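Local coordinates for protein HutD (Pseudomonas fluorescens, PDB 5FCC) that is a two-domain cupin of the HutD/Ves family, probably tied to histidine utilisation (the hut genes), though its exact role is not established, at residues G65-I70 with P95-G100. Residues are numbered along the deposited sequence; the frame is centred on the assembly and turned at random.
Sequences GYQRVI and PFAFRG. With NA (sodium ion), chain G; EDO (1,2-ethanediol), chain C.
Strands 67-70 and 96-99 run antiparallel, their axes 4.6 Å apart, and Arg68 with Phe98 and Ile70 with Phe96 form the hydrogen-bonded pairs, Arg68 N reaching Phe98 O at 2.8 Å. Beyond them, Gly100 N donates to Tyr66 O. On the face shared with Ile70, Arg68 lies alongside Phe98: its CB sits over the ring face, 4.0 Å from the centroid, and Arg68 CD reaches Phe98 CE2 at 3.6 Å. The chain bends at chi3 (61°), bringing one guanidinium face over Phe98 CZ with the planes 48° apart. Strand 96-99 edges a six-stranded sheet of the cupin fold, with strand 113-120 flanking 67-74 on its other side. Arg68 NH2 donates to O1 of an ethanediol, probably from the crystallisation liquor, also hydrogen-bonded to Asn117 and Asp115. Cutting Arg68 back to an alanine would keep CB over the ring but is likely to strip CD and the guanidinium from the CE2-CZ side of Phe98 and leave the diol without this donor. Ile70 CG1 meets the ring edge at Phe98 CE1, 3.8 Å away. On the opposite face, Val69 CG1 packs against Pro95 CB, while Gln67 NE2 donates to Arg68 O, which also accepts from Phe98 N on the opposite face of its plane. Tyr66 OH binds sodium at 2.4 Å, alongside four waters and Glu43 O.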
loop_
_atom_site.group_PDB
_atom_site.type_symbol
_atom_site.label_atom_id
_atom_site.label_comp_id
_atom_site.label_asym_id
_atom_site.label_seq_id
_atom_site.Cartn_x
_atom_site.Cartn_y
_atom_site.Cartn_z
ATOM N N GLY A 65 -1.320 -0.063 -19.999
ATOM C CA GLY A 65 -2.212 -1.193 -19.840
ATOM C C GLY A 65 -3.209 -1.069 -18.698
ATOM O O GLY A 65 -3.857 -2.062 -18.360
ATOM N N TYR A 66 -3.346 0.108 -18.080
ATOM C CA TYR A 66 -4.340 0.335 -17.036
ATOM C C TYR A 66 -5.300 1.437 -17.450
ATOM O O TYR A 66 -4.896 2.429 -18.052
ATOM C CB TYR A 66 -3.686 0.715 -15.700
ATOM C CG TYR A 66 -3.060 -0.497 -15.062
ATOM C CD1 TYR A 66 -1.816 -0.942 -15.483
ATOM C CD2 TYR A 66 -3.735 -1.225 -14.091
ATOM C CE1 TYR A 66 -1.237 -2.077 -14.953
ATOM C CE2 TYR A 66 -3.164 -2.368 -13.535
ATOM C CZ TYR A 66 -1.910 -2.782 -13.976
ATOM O OH TYR A 66 -1.344 -3.912 -13.451
ATOM N N GLN A 67 -6.552 1.276 -17.052
ATOM C CA GLN A 67 -7.590 2.267 -17.260
ATOM C C GLN A 67 -7.827 3.014 -15.948
ATOM O O GLN A 67 -7.943 2.397 -14.888
ATOM C CB GLN A 67 -8.875 1.583 -17.735
ATOM C CG GLN A 67 -10.067 2.532 -17.861
ATOM C CD GLN A 67 -9.896 3.509 -19.020
ATOM O OE1 GLN A 67 -9.552 3.099 -20.110
ATOM N NE2 GLN A 67 -10.084 4.806 -18.760
ATOM N N ARG A 68 -7.903 4.333 -16.015
ATOM C CA ARG A 68 -8.134 5.122 -14.818
ATOM C C ARG A 68 -9.483 5.823 -14.860
ATOM O O ARG A 68 -9.966 6.228 -15.923
ATOM C CB ARG A 68 -7.018 6.139 -14.614
ATOM C CG ARG A 68 -5.628 5.472 -14.613
ATOM C CD ARG A 68 -4.543 6.458 -14.286
ATOM N NE ARG A 68 -4.721 7.033 -12.951
ATOM C CZ ARG A 68 -3.897 7.923 -12.397
ATOM N NH1 ARG A 68 -2.843 8.359 -13.070
ATOM N NH2 ARG A 68 -4.140 8.390 -11.169
ATOM N N VAL A 69 -10.088 5.960 -13.689
ATOM C CA VAL A 69 -11.282 6.765 -13.512
ATOM C C VAL A 69 -11.061 7.544 -12.238
ATOM O O VAL A 69 -10.975 6.954 -11.157
ATOM C CB VAL A 69 -12.555 5.927 -13.424
ATOM C CG1 VAL A 69 -13.750 6.857 -13.356
ATOM C CG2 VAL A 69 -12.654 4.991 -14.619
ATOM N N ILE A 70 -10.958 8.856 -12.350
ATOM C CA ILE A 70 -10.717 9.677 -11.182
ATOM C C ILE A 70 -11.860 10.653 -11.015
ATOM O O ILE A 70 -12.547 11.041 -11.974
ATOM C CB ILE A 70 -9.368 10.413 -11.286
ATOM C CG1 ILE A 70 -9.435 11.435 -12.420
ATOM C CG2 ILE A 70 -8.281 9.383 -11.569
ATOM C CD1 ILE A 70 -8.289 12.436 -12.428
ATOM N N PRO A 95 -16.924 11.950 -12.460
ATOM C CA PRO A 95 -15.844 11.024 -12.781
ATOM C C PRO A 95 -15.282 11.312 -14.168
ATOM O O PRO A 95 -15.988 11.756 -15.076
ATOM C CB PRO A 95 -16.523 9.649 -12.699
ATOM C CG PRO A 95 -18.018 9.969 -12.945
ATOM C CD PRO A 95 -18.256 11.330 -12.448
ATOM N N PHE A 96 -13.980 11.088 -14.309
ATOM C CA PHE A 96 -13.284 11.290 -15.562
ATOM C C PHE A 96 -12.425 10.070 -15.841
ATOM O O PHE A 96 -11.617 9.689 -14.993
ATOM C CB PHE A 96 -12.412 12.555 -15.511
ATOM C CG PHE A 96 -11.620 12.740 -16.743
ATOM C CD1 PHE A 96 -12.243 13.165 -17.900
ATOM C CD2 PHE A 96 -10.267 12.449 -16.775
ATOM C CE1 PHE A 96 -11.529 13.315 -19.064
ATOM C CE2 PHE A 96 -9.548 12.588 -17.954
ATOM C CZ PHE A 96 -10.190 13.017 -19.095
ATOM N N ALA A 97 -12.594 9.470 -17.021
ATOM C CA ALA A 97 -11.871 8.272 -17.429
ATOM C C ALA A 97 -10.771 8.617 -18.420
ATOM O O ALA A 97 -10.957 9.473 -19.297
ATOM C CB ALA A 97 -12.809 7.251 -18.083
ATOM N N PHE A 98 -9.634 7.935 -18.283
ATOM C CA PHE A 98 -8.551 8.070 -19.236
ATOM C C PHE A 98 -7.630 6.873 -19.112
ATOM O O PHE A 98 -7.597 6.194 -18.078
ATOM C CB PHE A 98 -7.763 9.351 -19.029
ATOM C CG PHE A 98 -7.149 9.480 -17.667
ATOM C CD1 PHE A 98 -7.908 9.916 -16.587
ATOM C CD2 PHE A 98 -5.800 9.227 -17.478
ATOM C CE1 PHE A 98 -7.327 10.086 -15.341
ATOM C CE2 PHE A 98 -5.215 9.377 -16.234
ATOM C CZ PHE A 98 -5.983 9.806 -15.162
ATOM N N ARG A 99 -6.898 6.626 -20.199
ATOM C CA ARG A 99 -5.955 5.523 -20.264
ATOM C C ARG A 99 -4.738 5.846 -19.421
ATOM O O ARG A 99 -4.262 6.994 -19.397
ATOM C CB ARG A 99 -5.497 5.277 -21.698
ATOM C CG ARG A 99 -6.543 4.809 -22.679
ATOM C CD ARG A 99 -5.999 5.032 -24.109
ATOM N NE ARG A 99 -6.089 3.844 -24.960
ATOM C CZ ARG A 99 -5.219 2.835 -24.952
ATOM N NH1 ARG A 99 -4.181 2.855 -24.128
ATOM N NH2 ARG A 99 -5.390 1.799 -25.768
ATOM N N GLY A 100 -4.238 4.825 -18.719
ATOM C CA GLY A 100 -3.019 4.984 -17.945
ATOM C C GLY A 100 -1.818 5.364 -18.787
ATOM O O GLY A 100 -0.896 6.000 -18.273
HETATM NA NA NA G . 1.061 -4.179 -13.230
HETATM C C1 EDO C . -3.904 11.970 -9.460
HETATM O O1 EDO C . -3.650 10.642 -9.012
HETATM C C2 EDO C . -5.285 12.012 -10.133
HETATM O O2 EDO C . -6.261 11.590 -9.179
HETATM O O HOH W 1 1.847 -1.985 -14.015
HETATM O O HOH W 2 3.328 -3.600 -12.283
HETATM O O HOH W 3 0.206 -2.990 -11.208
HETATM O O HOH W 4 1.191 -5.007 -15.411
#